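Local coordinates for protein malyl-CoA lyase/beta-methylmalyl-CoA lyase (Methylobacterium extorquens, PDB 5UGR) that belongs to the HpcH/HpaI aldolase/citrate lyase family, has a TIM-barrel fold and binds a magnesium ion through acidic side chains, at residues A[14-19]-A[259-264]; A[61-66]-A[94-99]; A[115-120]-A[133-138]; A[240-245]-A[266-271]. All coordinates share one frame; numbering follows the deposited sequence.

Contact 1 of 4, residues A[14-19]-A[259-264]; sequences HRSELA and SQIDLA
S16 and A264 mark the nearest backbone approach, 5.4 Å from CA to CA, between strand 16-19 and helix 259-264, which run almost antiparallel, with N-to-C directions 166° apart. The methyl of A264 fits this close spacing: its CB lies 3.5 Å from R15 O and 4.0 Å from S16 CB. The small S16 side chain reaches the helix through its CB, which also lies 4.1 Å from I261 O. Its OG sits between the backbone N and the carbonyl carbon (chi1 53°) and is hydrogen-bonded with N265 OD1 and with D37 N. Further along, two branched apolar chains cross obliquely, and I261 CD1 comes within 4.1 Å of L18 CD1. The R15 guanidinium forms a salt bridge with D37 through NE and a hydrogen bond from NH1 to T269 OG1, while E17, whose CB points away from the helix, accepts a hydrogen bond from H14 NE2 to OE2, 2.8 Å long. Backbone bonds tie R15 and E17 to K253 of strand 252-255, and S16 and L18 to V38 of strand 38-42. A first strand joined to the last, with the helix that follows the last strand packed over it, is the closure of a TIM barrel.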
loop_
_atom_site.group_PDB
_atom_site.type_symbol
_atom_site.label_atom_id
_atom_site.label_comp_id
_atom_site.label_asym_id
_atom_site.label_seq_id
_atom_site.Cartn_x
_atom_site.Cartn_y
_atom_site.Cartn_z
ATOM N N HIS A 14 34.334 -2.077 3.269
ATOM C CA HIS A 14 33.619 -2.526 4.456
ATOM C C HIS A 14 33.788 -4.040 4.676
ATOM O O HIS A 14 32.822 -4.774 4.881
ATOM C CB HIS A 14 32.154 -2.133 4.258
ATOM C CG HIS A 14 31.329 -2.144 5.481
ATOM N ND1 HIS A 14 30.178 -1.384 5.589
ATOM C CD2 HIS A 14 31.455 -2.802 6.647
ATOM C CE1 HIS A 14 29.658 -1.560 6.783
ATOM N NE2 HIS A 14 30.401 -2.433 7.429
ATOM N N ARG A 15 35.018 -4.523 4.621
ATOM C CA ARG A 15 35.287 -5.951 4.832
ATOM C C ARG A 15 35.139 -6.404 6.287
ATOM O O ARG A 15 34.702 -7.525 6.580
ATOM C CB ARG A 15 36.690 -6.298 4.329
ATOM C CG ARG A 15 36.955 -6.013 2.872
ATOM C CD ARG A 15 38.418 -6.039 2.554
ATOM N NE ARG A 15 39.164 -5.087 3.345
ATOM C CZ ARG A 15 40.487 -5.108 3.496
ATOM N NH1 ARG A 15 41.249 -6.018 2.892
ATOM N NH2 ARG A 15 41.068 -4.202 4.244
ATOM N N SER A 16 35.593 -5.535 7.184
ATOM C CA SER A 16 35.671 -5.783 8.604
ATOM C C SER A 16 35.038 -4.641 9.350
ATOM O O SER A 16 35.273 -3.458 9.033
ATOM C CB SER A 16 37.142 -5.960 9.034
ATOM O OG SER A 16 37.959 -4.885 8.612
ATOM N N GLU A 17 34.201 -5.001 10.337
ATOM C CA GLU A 17 33.491 -3.989 11.150
ATOM C C GLU A 17 33.728 -4.330 12.597
ATOM O O GLU A 17 33.167 -5.314 13.120
ATOM C CB GLU A 17 32.015 -4.004 10.772
ATOM C CG GLU A 17 31.126 -3.086 11.593
ATOM C CD GLU A 17 29.701 -2.942 11.049
ATOM O OE1 GLU A 17 28.813 -2.373 11.764
ATOM O OE2 GLU A 17 29.476 -3.384 9.889
ATOM N N LEU A 18 34.575 -3.516 13.258
ATOM C CA LEU A 18 34.984 -3.806 14.637
ATOM C C LEU A 18 34.092 -3.062 15.613
ATOM O O LEU A 18 33.936 -1.842 15.511
ATOM C CB LEU A 18 36.433 -3.366 14.836
ATOM C CG LEU A 18 37.017 -3.499 16.227
ATOM C CD1 LEU A 18 37.209 -4.964 16.557
ATOM C CD2 LEU A 18 38.341 -2.774 16.328
ATOM N N ALA A 19 33.548 -3.810 16.575
ATOM C CA ALA A 19 32.747 -3.301 17.656
ATOM C C ALA A 19 33.615 -2.964 18.848
ATOM O O ALA A 19 34.350 -3.824 19.325
ATOM C CB ALA A 19 31.753 -4.348 18.073
ATOM N N SER A 259 41.350 -10.765 16.764
ATOM C CA SER A 259 41.725 -11.866 15.861
ATOM C C SER A 259 40.838 -12.002 14.627
ATOM O O SER A 259 41.262 -12.498 13.605
ATOM C CB SER A 259 41.702 -13.190 16.591
ATOM O OG SER A 259 40.366 -13.597 16.970
ATOM N N GLN A 260 39.628 -11.512 14.732
ATOM C CA GLN A 260 38.688 -11.649 13.635
ATOM C C GLN A 260 38.880 -10.633 12.507
ATOM O O GLN A 260 38.418 -10.848 11.391
ATOM C CB GLN A 260 37.270 -11.628 14.144
ATOM C CG GLN A 260 36.933 -12.804 15.012
ATOM C CD GLN A 260 35.593 -12.711 15.672
ATOM O OE1 GLN A 260 34.998 -11.624 15.796
ATOM N NE2 GLN A 260 35.112 -13.838 16.164
ATOM N N ILE A 261 39.613 -9.565 12.782
ATOM C CA ILE A 261 39.839 -8.520 11.788
ATOM C C ILE A 261 40.558 -9.023 10.557
ATOM O O ILE A 261 40.081 -8.793 9.436
ATOM C CB ILE A 261 40.602 -7.328 12.394
ATOM C CG1 ILE A 261 39.782 -6.654 13.516
ATOM C CG2 ILE A 261 40.937 -6.289 11.342
ATOM C CD1 ILE A 261 40.574 -5.667 14.355
ATOM N N ASP A 262 41.680 -9.736 10.741
ATOM C CA ASP A 262 42.452 -10.217 9.592
ATOM C C ASP A 262 41.641 -11.280 8.839
ATOM O O ASP A 262 41.728 -11.386 7.604
ATOM C CB ASP A 262 43.795 -10.803 10.042
ATOM C CG ASP A 262 44.818 -9.731 10.410
ATOM O OD1 ASP A 262 44.602 -8.526 10.180
ATOM O OD2 ASP A 262 45.843 -10.117 10.990
ATOM N N LEU A 263 40.858 -12.063 9.578
ATOM C CA LEU A 263 40.077 -13.147 8.957
ATOM C C LEU A 263 39.018 -12.542 8.014
ATOM O O LEU A 263 38.894 -12.975 6.869
ATOM C CB LEU A 263 39.433 -14.094 9.968
ATOM C CG LEU A 263 40.332 -14.795 10.963
ATOM C CD1 LEU A 263 39.523 -15.584 11.943
ATOM C CD2 LEU A 263 41.295 -15.681 10.226
ATOM N N ALA A 264 38.320 -11.493 8.476
ATOM C CA ALA A 264 37.306 -10.806 7.645
ATOM C C ALA A 264 37.973 -10.103 6.492
ATOM O O ALA A 264 37.495 -10.186 5.331
ATOM C CB ALA A 264 36.486 -9.832 8.470
#

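Contact 2 of 4, residues A[61-66]-A[94-99]; sequences QALNDL and EACPRL
N64 ND2 donates to A95 O, 3.2 Å away, in the sole hydrogen bond between 61-66 and 94-99. Asparagine's short chain puts the amide beside that carbonyl. The bond is bent, at 151°; the acceptor lies close to the amide plane of N64, but the donor stands 47° above the carbonyl plane of A95. The other arm of the amide, OD1, rests 3.6 Å from C96 CA. Beside this polar pair L63 supplies the apolar part, its branched end suited to two neighbours: CD1 meets C96 CB at 4.0 Å and L99 CD1 at 4.2 Å, while R98 CB abuts L63 O at 3.6 Å. What sets these groups in place is the turn after helix 85-95. C96 is the first residue to leave the helix, and a type I turn from C96 to L99, with L99 N bonded to C96 O, brings C96, R98 and L99 round to helix 52-65. Beyond CG the R98 chain bends (chi2 62°), and its guanidinium forms a salt bridge with D100 and donates to the carbonyls of G69 and K71. Chemically, then, one hydrogen bond from a side-chain amide adds direction to a contact carried mostly by buried apolar carbon.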
loop_
_atom_site.group_PDB
_atom_site.type_symbol
_atom_site.label_atom_id
_atom_site.label_comp_id
_atom_site.label_asym_id
_atom_site.label_seq_id
_atom_site.Cartn_x
_atom_site.Cartn_y
_atom_site.Cartn_z
ATOM N N GLN A 61 35.334 12.190 23.446
ATOM C CA GLN A 61 36.785 12.414 23.627
ATOM C C GLN A 61 37.561 11.564 22.606
ATOM O O GLN A 61 38.482 12.072 21.910
ATOM C CB GLN A 61 37.208 12.119 25.099
ATOM C CG GLN A 61 38.720 11.942 25.249
ATOM C CD GLN A 61 39.209 11.913 26.673
ATOM O OE1 GLN A 61 40.083 12.669 27.009
ATOM N NE2 GLN A 61 38.667 11.019 27.511
ATOM N N ALA A 62 37.135 10.280 22.442
ATOM C CA ALA A 62 37.868 9.396 21.548
ATOM C C ALA A 62 37.754 9.870 20.078
ATOM O O ALA A 62 38.772 9.900 19.349
ATOM C CB ALA A 62 37.353 7.965 21.673
ATOM N N LEU A 63 36.560 10.256 19.645
ATOM C CA LEU A 63 36.408 10.724 18.291
ATOM C C LEU A 63 37.158 12.006 18.000
ATOM O O LEU A 63 37.652 12.199 16.888
ATOM C CB LEU A 63 34.917 10.928 17.920
ATOM C CG LEU A 63 34.117 9.653 17.705
ATOM C CD1 LEU A 63 32.646 10.009 17.715
ATOM C CD2 LEU A 63 34.519 9.022 16.405
ATOM N N ASN A 64 37.288 12.864 19.015
ATOM C CA ASN A 64 37.970 14.131 18.825
ATOM C C ASN A 64 39.461 14.087 18.979
ATOM O O ASN A 64 40.169 14.918 18.366
ATOM C CB ASN A 64 37.366 15.121 19.789
ATOM C CG ASN A 64 36.012 15.616 19.318
ATOM O OD1 ASN A 64 35.640 15.482 18.148
ATOM N ND2 ASN A 64 35.286 16.202 20.209
ATOM N N ASP A 65 39.952 13.155 19.797
ATOM C CA ASP A 65 41.397 13.144 20.177
ATOM C C ASP A 65 42.290 12.063 19.510
ATOM O O ASP A 65 43.510 12.241 19.434
ATOM C CB ASP A 65 41.534 12.931 21.703
ATOM C CG ASP A 65 40.988 14.044 22.513
ATOM O OD1 ASP A 65 40.640 15.105 21.963
ATOM O OD2 ASP A 65 40.928 13.819 23.750
ATOM N N LEU A 66 41.685 10.922 19.141
ATOM C CA LEU A 66 42.506 9.793 18.718
ATOM C C LEU A 66 42.696 9.874 17.219
ATOM O O LEU A 66 41.963 10.564 16.496
ATOM C CB LEU A 66 41.807 8.469 19.076
ATOM C CG LEU A 66 41.710 8.188 20.569
ATOM C CD1 LEU A 66 41.042 6.856 20.890
ATOM C CD2 LEU A 66 43.066 8.291 21.283
ATOM N N GLU A 94 26.781 16.902 17.556
ATOM C CA GLU A 94 27.167 18.315 17.761
ATOM C C GLU A 94 28.665 18.468 17.926
ATOM O O GLU A 94 29.238 19.404 17.378
ATOM C CB GLU A 94 26.421 18.916 18.958
ATOM C CG GLU A 94 24.981 19.307 18.676
ATOM C CD GLU A 94 24.289 19.989 19.848
ATOM O OE1 GLU A 94 24.875 20.119 20.948
ATOM O OE2 GLU A 94 23.136 20.444 19.624
ATOM N N ALA A 95 29.280 17.543 18.684
ATOM C CA ALA A 95 30.677 17.707 19.142
ATOM C C ALA A 95 31.741 17.126 18.244
ATOM O O ALA A 95 32.912 17.452 18.426
ATOM C CB ALA A 95 30.828 17.159 20.540
ATOM N N CYS A 96 31.350 16.236 17.310
ATOM C CA CYS A 96 32.351 15.341 16.706
ATOM C C CYS A 96 32.276 15.317 15.191
ATOM O O CYS A 96 31.689 14.395 14.596
ATOM C CB CYS A 96 32.228 13.933 17.266
ATOM S SG CYS A 96 32.313 13.762 19.050
ATOM N N PRO A 97 32.884 16.309 14.517
ATOM C CA PRO A 97 32.973 16.300 13.045
ATOM C C PRO A 97 33.592 14.998 12.466
ATOM O O PRO A 97 33.301 14.660 11.322
ATOM C CB PRO A 97 33.902 17.492 12.726
ATOM C CG PRO A 97 33.896 18.332 13.926
ATOM C CD PRO A 97 33.479 17.529 15.099
ATOM N N ARG A 98 34.472 14.324 13.201
ATOM C CA ARG A 98 35.123 13.090 12.716
ATOM C C ARG A 98 34.151 11.957 12.444
ATOM O O ARG A 98 34.430 11.071 11.667
ATOM C CB ARG A 98 36.250 12.648 13.653
ATOM C CG ARG A 98 37.024 11.394 13.243
ATOM C CD ARG A 98 37.717 11.613 11.928
ATOM N NE ARG A 98 38.421 10.466 11.401
ATOM C CZ ARG A 98 37.807 9.479 10.724
ATOM N NH1 ARG A 98 36.475 9.469 10.607
ATOM N NH2 ARG A 98 38.528 8.482 10.210
ATOM N N LEU A 99 33.012 11.964 13.130
ATOM C CA LEU A 99 32.028 10.900 12.927
ATOM C C LEU A 99 31.615 10.839 11.463
ATOM O O LEU A 99 31.239 11.848 10.862
ATOM C CB LEU A 99 30.825 11.143 13.828
ATOM C CG LEU A 99 29.823 10.005 13.868
ATOM C CD1 LEU A 99 30.375 8.730 14.467
ATOM C CD2 LEU A 99 28.538 10.463 14.562
#

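Contact 3 of 4, residues A[115-120]-A[133-138]; sequences AIDVLT and IGFEVL
I116 O is gripped twice by T120, from opposite faces of its carbonyl plane: the backbone N of T120 donates the ordinary helix bond at 2.9 Å, and T120 OG1 adds a second at 2.8 Å, standing 36° above the plane. Threonine suits this turn of helix 110-127 because its first torsion (chi1 -58°) sets OG1 beside its own backbone N, within reach of that carbonyl, while CG2, anti to the N, is turned to I133, just before strand 134-139. T120 CG2 meets I133 CD1 at 4.2 Å, the two side chains crossing at about a right angle. The centre of the contact is F135, whose ring sets its CZ end against the helix. At the edge, near the ring plane, lie T120 OG1, 3.8 Å from F135 CZ, and D117 N, 3.7 Å from the same atom. I116 CG2 comes in obliquely at 3.7 Å from F135 CZ, and D117 CB touches F135 CE2 at 3.9 Å. The carboxylate of D117 is engaged elsewhere, by S155 OG and in a salt bridge with R157. Helix and strand run 154° apart in direction, as befits neighbours in the beta-alpha-beta unit formed by strand 101-104, helix 110-127 and strand 134-139. On the far side of the helix, A115 and V118 pack against V118 and A115 of a second subunit. Because the T120 hydroxyl gives its proton to I116 O, its oxygen can lie at the ring's edge, where the C-H groups probably carry slight positive charge, so a buried polar atom sits beside an aromatic at little likely cost.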
loop_
_atom_site.group_PDB
_atom_site.type_symbol
_atom_site.label_atom_id
_atom_site.label_comp_id
_atom_site.label_asym_id
_atom_site.label_seq_id
_atom_site.Cartn_x
_atom_site.Cartn_y
_atom_site.Cartn_z
ATOM N N ALA A 115 13.053 8.911 11.494
ATOM C CA ALA A 115 13.202 9.675 12.737
ATOM C C ALA A 115 14.619 10.103 12.991
ATOM O O ALA A 115 14.841 11.256 13.428
ATOM C CB ALA A 115 12.629 8.892 13.908
ATOM N N ILE A 116 15.563 9.176 12.781
ATOM C CA ILE A 116 16.977 9.506 12.999
ATOM C C ILE A 116 17.468 10.464 11.924
ATOM O O ILE A 116 18.325 11.322 12.190
ATOM C CB ILE A 116 17.831 8.231 13.118
ATOM C CG1 ILE A 116 17.215 7.265 14.132
ATOM C CG2 ILE A 116 19.283 8.567 13.503
ATOM C CD1 ILE A 116 16.815 7.811 15.451
ATOM N N ASP A 117 16.941 10.343 10.708
ATOM C CA ASP A 117 17.301 11.260 9.613
ATOM C C ASP A 117 16.859 12.717 9.972
ATOM O O ASP A 117 17.661 13.640 9.814
ATOM C CB ASP A 117 16.660 10.734 8.335
ATOM C CG ASP A 117 17.326 11.167 7.062
ATOM O OD1 ASP A 117 18.200 12.065 7.088
ATOM O OD2 ASP A 117 16.887 10.644 5.994
ATOM N N VAL A 118 15.647 12.902 10.516
ATOM C CA VAL A 118 15.184 14.209 10.916
ATOM C C VAL A 118 16.199 14.814 11.918
ATOM O O VAL A 118 16.675 15.942 11.715
ATOM C CB VAL A 118 13.796 14.134 11.535
ATOM C CG1 VAL A 118 13.416 15.472 12.136
ATOM C CG2 VAL A 118 12.736 13.728 10.472
ATOM N N LEU A 119 16.490 14.077 12.988
ATOM C CA LEU A 119 17.317 14.616 14.079
ATOM C C LEU A 119 18.712 14.912 13.564
ATOM O O LEU A 119 19.279 16.000 13.852
ATOM C CB LEU A 119 17.274 13.638 15.244
ATOM C CG LEU A 119 18.064 14.050 16.492
ATOM C CD1 LEU A 119 17.577 15.404 17.039
ATOM C CD2 LEU A 119 17.926 12.977 17.546
ATOM N N THR A 120 19.320 13.943 12.885
ATOM C CA THR A 120 20.667 14.094 12.342
ATOM C C THR A 120 20.759 15.276 11.392
ATOM O O THR A 120 21.709 16.106 11.490
ATOM C CB THR A 120 21.123 12.809 11.632
ATOM O OG1 THR A 120 21.085 11.699 12.567
ATOM C CG2 THR A 120 22.528 12.967 11.116
ATOM N N ILE A 133 26.530 12.682 7.366
ATOM C CA ILE A 133 26.600 11.353 8.016
ATOM C C ILE A 133 25.786 10.327 7.213
ATOM O O ILE A 133 24.693 10.625 6.709
ATOM C CB ILE A 133 26.077 11.473 9.461
ATOM C CG1 ILE A 133 27.176 12.069 10.354
ATOM C CG2 ILE A 133 25.505 10.165 10.025
ATOM C CD1 ILE A 133 26.633 12.556 11.693
ATOM N N GLY A 134 26.318 9.110 7.121
ATOM C CA GLY A 134 25.583 7.984 6.540
ATOM C C GLY A 134 25.009 7.113 7.635
ATOM O O GLY A 134 25.492 7.122 8.750
ATOM N N PHE A 135 24.066 6.262 7.253
ATOM C CA PHE A 135 23.442 5.331 8.171
ATOM C C PHE A 135 23.752 3.866 7.810
ATOM O O PHE A 135 23.748 3.446 6.610
ATOM C CB PHE A 135 21.931 5.474 8.221
ATOM C CG PHE A 135 21.395 6.770 8.788
ATOM C CD1 PHE A 135 22.134 7.589 9.643
ATOM C CD2 PHE A 135 20.088 7.111 8.573
ATOM C CE1 PHE A 135 21.572 8.712 10.211
ATOM C CE2 PHE A 135 19.523 8.237 9.164
ATOM C CZ PHE A 135 20.290 9.057 9.984
ATOM N N GLU A 136 23.909 3.068 8.848
ATOM C CA GLU A 136 23.854 1.611 8.755
ATOM C C GLU A 136 22.700 1.211 9.690
ATOM O O GLU A 136 22.503 1.796 10.745
ATOM C CB GLU A 136 25.156 0.960 9.237
ATOM C CG GLU A 136 25.182 -0.563 9.205
ATOM C CD GLU A 136 26.580 -1.088 9.665
ATOM O OE1 GLU A 136 27.595 -0.598 9.079
ATOM O OE2 GLU A 136 26.608 -1.937 10.620
ATOM N N VAL A 137 21.922 0.205 9.279
ATOM C CA VAL A 137 20.859 -0.335 10.121
ATOM C C VAL A 137 21.154 -1.747 10.514
ATOM O O VAL A 137 21.633 -2.544 9.723
ATOM C CB VAL A 137 19.487 -0.214 9.453
ATOM C CG1 VAL A 137 19.059 1.224 9.281
ATOM C CG2 VAL A 137 19.406 -0.997 8.251
ATOM N N LEU A 138 20.850 -2.061 11.754
ATOM C CA LEU A 138 20.883 -3.433 12.244
ATOM C C LEU A 138 19.522 -4.086 12.069
ATOM O O LEU A 138 18.491 -3.552 12.571
ATOM C CB LEU A 138 21.283 -3.451 13.717
ATOM C CG LEU A 138 22.698 -3.895 13.999
ATOM C CD1 LEU A 138 23.225 -3.319 15.293
ATOM C CD2 LEU A 138 22.812 -5.394 13.966
#

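Contact 4 of 4, residues A[240-245]-A[266-271]; sequences SAARRC and EVFTPS
F268 reaches A242 and C245 with the far part of its ring, and its path can be followed outward from CB. The first torsion places CG beside the backbone N (chi1 -65°), and the ring then lies with V267 CG1 over the centre of one face, 3.9 Å above the plane. On one flank CD2 packs on R15 O; next to it CE2 touches A242 CB at 3.9 Å. On the other, CE1 lies 4.0 Å from A242 O. The tip, CZ, is nearest to the helix: it comes within 3.5 Å of A242 O and 3.8 Å of C245 SG. The sulfur of C245 lies at the edge of the F268 ring, almost in its plane, in a sulfur-aromatic contact. Helices 235-248 and 259-268 follow the seventh and eighth strands of the TIM barrel and meet here on its outer side, with F268 and A242 both touching K253 of strand 252-255 beneath. The small A242 lets the helices come close, and beta-branched V267 meets it with its methyls: CG1 lies 3.9 Å from A242 CB. In the conformer given for the exposed R243, V267 CG2 also lies 3.9 Å from R243 CG, but a second conformer of that arginine makes this contact less certain. A fourth subunit meets the same surface, where its R175 donates to V267 O and its S187 O accepts from R244 NH1.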
loop_
_atom_site.group_PDB
_atom_site.type_symbol
_atom_site.label_atom_id
_atom_site.label_comp_id
_atom_site.label_asym_id
_atom_site.label_seq_id
_atom_site.Cartn_x
_atom_site.Cartn_y
_atom_site.Cartn_z
ATOM N N SER A 240 34.702 -20.207 7.990
ATOM C CA SER A 240 33.624 -20.889 7.292
ATOM C C SER A 240 32.371 -20.004 7.193
ATOM O O SER A 240 31.771 -19.863 6.124
ATOM C CB SER A 240 33.277 -22.222 7.981
ATOM O OG SER A 240 32.062 -22.754 7.498
ATOM N N ALA A 241 31.966 -19.407 8.301
ATOM C CA ALA A 241 30.799 -18.541 8.308
ATOM C C ALA A 241 30.978 -17.344 7.356
ATOM O O ALA A 241 30.057 -16.964 6.617
ATOM C CB ALA A 241 30.522 -18.017 9.715
ATOM N N ALA A 242 32.178 -16.749 7.399
ATOM C CA ALA A 242 32.494 -15.619 6.526
ATOM C C ALA A 242 32.468 -16.016 5.059
ATOM O O ALA A 242 31.876 -15.266 4.249
ATOM C CB ALA A 242 33.835 -15.029 6.901
ATOM N N ARG A 243 33.132 -17.127 4.698
ATOM C CA ARG A 243 33.141 -17.530 3.325
ATOM C C ARG A 243 31.763 -17.912 2.825
ATOM O O ARG A 243 31.454 -17.713 1.644
ATOM C CB ARG A 243 34.144 -18.665 3.108
ATOM C CG ARG A 243 35.594 -18.193 3.170
ATOM C CD ARG A 243 36.587 -19.374 3.140
ATOM N NE ARG A 243 37.941 -18.866 2.998
ATOM C CZ ARG A 243 39.059 -19.550 3.260
ATOM N NH1 ARG A 243 40.212 -18.918 3.093
ATOM N NH2 ARG A 243 39.031 -20.827 3.667
ATOM N N ARG A 244 30.928 -18.463 3.705
ATOM C CA ARG A 244 29.575 -18.854 3.318
ATOM C C ARG A 244 28.738 -17.605 2.952
ATOM O O ARG A 244 28.137 -17.530 1.862
ATOM C CB ARG A 244 28.890 -19.682 4.414
ATOM C CG ARG A 244 27.465 -20.001 4.099
ATOM C CD ARG A 244 26.767 -20.982 5.042
ATOM N NE ARG A 244 26.610 -20.482 6.394
ATOM C CZ ARG A 244 27.395 -20.770 7.430
ATOM N NH1 ARG A 244 28.432 -21.604 7.339
ATOM N NH2 ARG A 244 27.108 -20.251 8.604
ATOM N N CYS A 245 28.747 -16.565 3.796
ATOM C CA CYS A 245 27.980 -15.387 3.418
ATOM C C CYS A 245 28.642 -14.628 2.285
ATOM O O CYS A 245 27.944 -14.026 1.471
ATOM C CB CYS A 245 27.674 -14.528 4.604
ATOM S SG CYS A 245 28.994 -13.607 5.327
ATOM N N GLU A 266 40.654 -10.827 4.918
ATOM C CA GLU A 266 41.111 -11.766 3.888
ATOM C C GLU A 266 39.926 -12.318 3.075
ATOM O O GLU A 266 39.980 -12.380 1.849
ATOM C CB GLU A 266 41.851 -12.945 4.533
ATOM C CG GLU A 266 42.288 -13.993 3.496
ATOM C CD GLU A 266 43.506 -14.822 3.934
ATOM O OE1 GLU A 266 43.460 -15.430 5.035
ATOM O OE2 GLU A 266 44.509 -14.865 3.162
ATOM N N VAL A 267 38.842 -12.721 3.767
ATOM C CA VAL A 267 37.741 -13.374 3.074
ATOM C C VAL A 267 37.040 -12.409 2.123
ATOM O O VAL A 267 36.717 -12.810 0.988
ATOM C CB VAL A 267 36.730 -13.933 4.092
ATOM C CG1 VAL A 267 35.410 -14.288 3.427
ATOM C CG2 VAL A 267 37.321 -15.146 4.774
ATOM N N PHE A 268 36.828 -11.149 2.550
ATOM C CA PHE A 268 35.999 -10.219 1.799
ATOM C C PHE A 268 36.776 -9.304 0.839
ATOM O O PHE A 268 36.191 -8.411 0.215
ATOM C CB PHE A 268 35.122 -9.392 2.753
ATOM C CG PHE A 268 34.106 -10.219 3.500
ATOM C CD1 PHE A 268 32.936 -10.612 2.879
ATOM C CD2 PHE A 268 34.339 -10.654 4.769
ATOM C CE1 PHE A 268 32.007 -11.378 3.559
ATOM C CE2 PHE A 268 33.418 -11.418 5.451
ATOM C CZ PHE A 268 32.256 -11.822 4.837
ATOM N N THR A 269 38.087 -9.524 0.716
ATOM C CA THR A 269 38.834 -8.927 -0.388
ATOM C C THR A 269 38.233 -9.467 -1.714
ATOM O O THR A 269 38.120 -10.662 -1.885
ATOM C CB THR A 269 40.292 -9.275 -0.210
ATOM O OG1 THR A 269 40.776 -8.578 0.948
ATOM C CG2 THR A 269 41.119 -8.804 -1.424
ATOM N N PRO A 270 37.891 -8.585 -2.673
ATOM C CA PRO A 270 37.387 -9.122 -3.962
ATOM C C PRO A 270 38.464 -9.887 -4.728
ATOM O O PRO A 270 39.652 -9.592 -4.562
ATOM C CB PRO A 270 36.943 -7.872 -4.731
ATOM C CG PRO A 270 37.597 -6.727 -4.047
ATOM C CD PRO A 270 37.860 -7.124 -2.629
ATOM N N SER A 271 38.056 -10.885 -5.532
ATOM C CA SER A 271 39.068 -11.646 -6.339
ATOM C C SER A 271 39.688 -10.732 -7.363
ATOM O O SER A 271 39.069 -9.732 -7.792
ATOM C CB SER A 271 38.460 -12.843 -7.059
ATOM O OG SER A 271 37.597 -12.455 -8.116
#

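From the N terminus, the chain enters the first barrel strand at 14-19, and contact 1 closes only when 259-264 packs over it, some 240 residues later. Contacts 2 and 3 nest inside that long loop, one after the other: contact 2 joins the ends of helices 52-65 and 85-95, and contact 3 joins helix 110-127 to the fifth strand. These two touch through L99 and I133. Contact 4 opens at 240-245, within the loop of contact 1, and closes beyond it, so the two cross; they share helix 259-268. Contacts 1 and 3 meet through the barrel interior, where E17 lies close to E136.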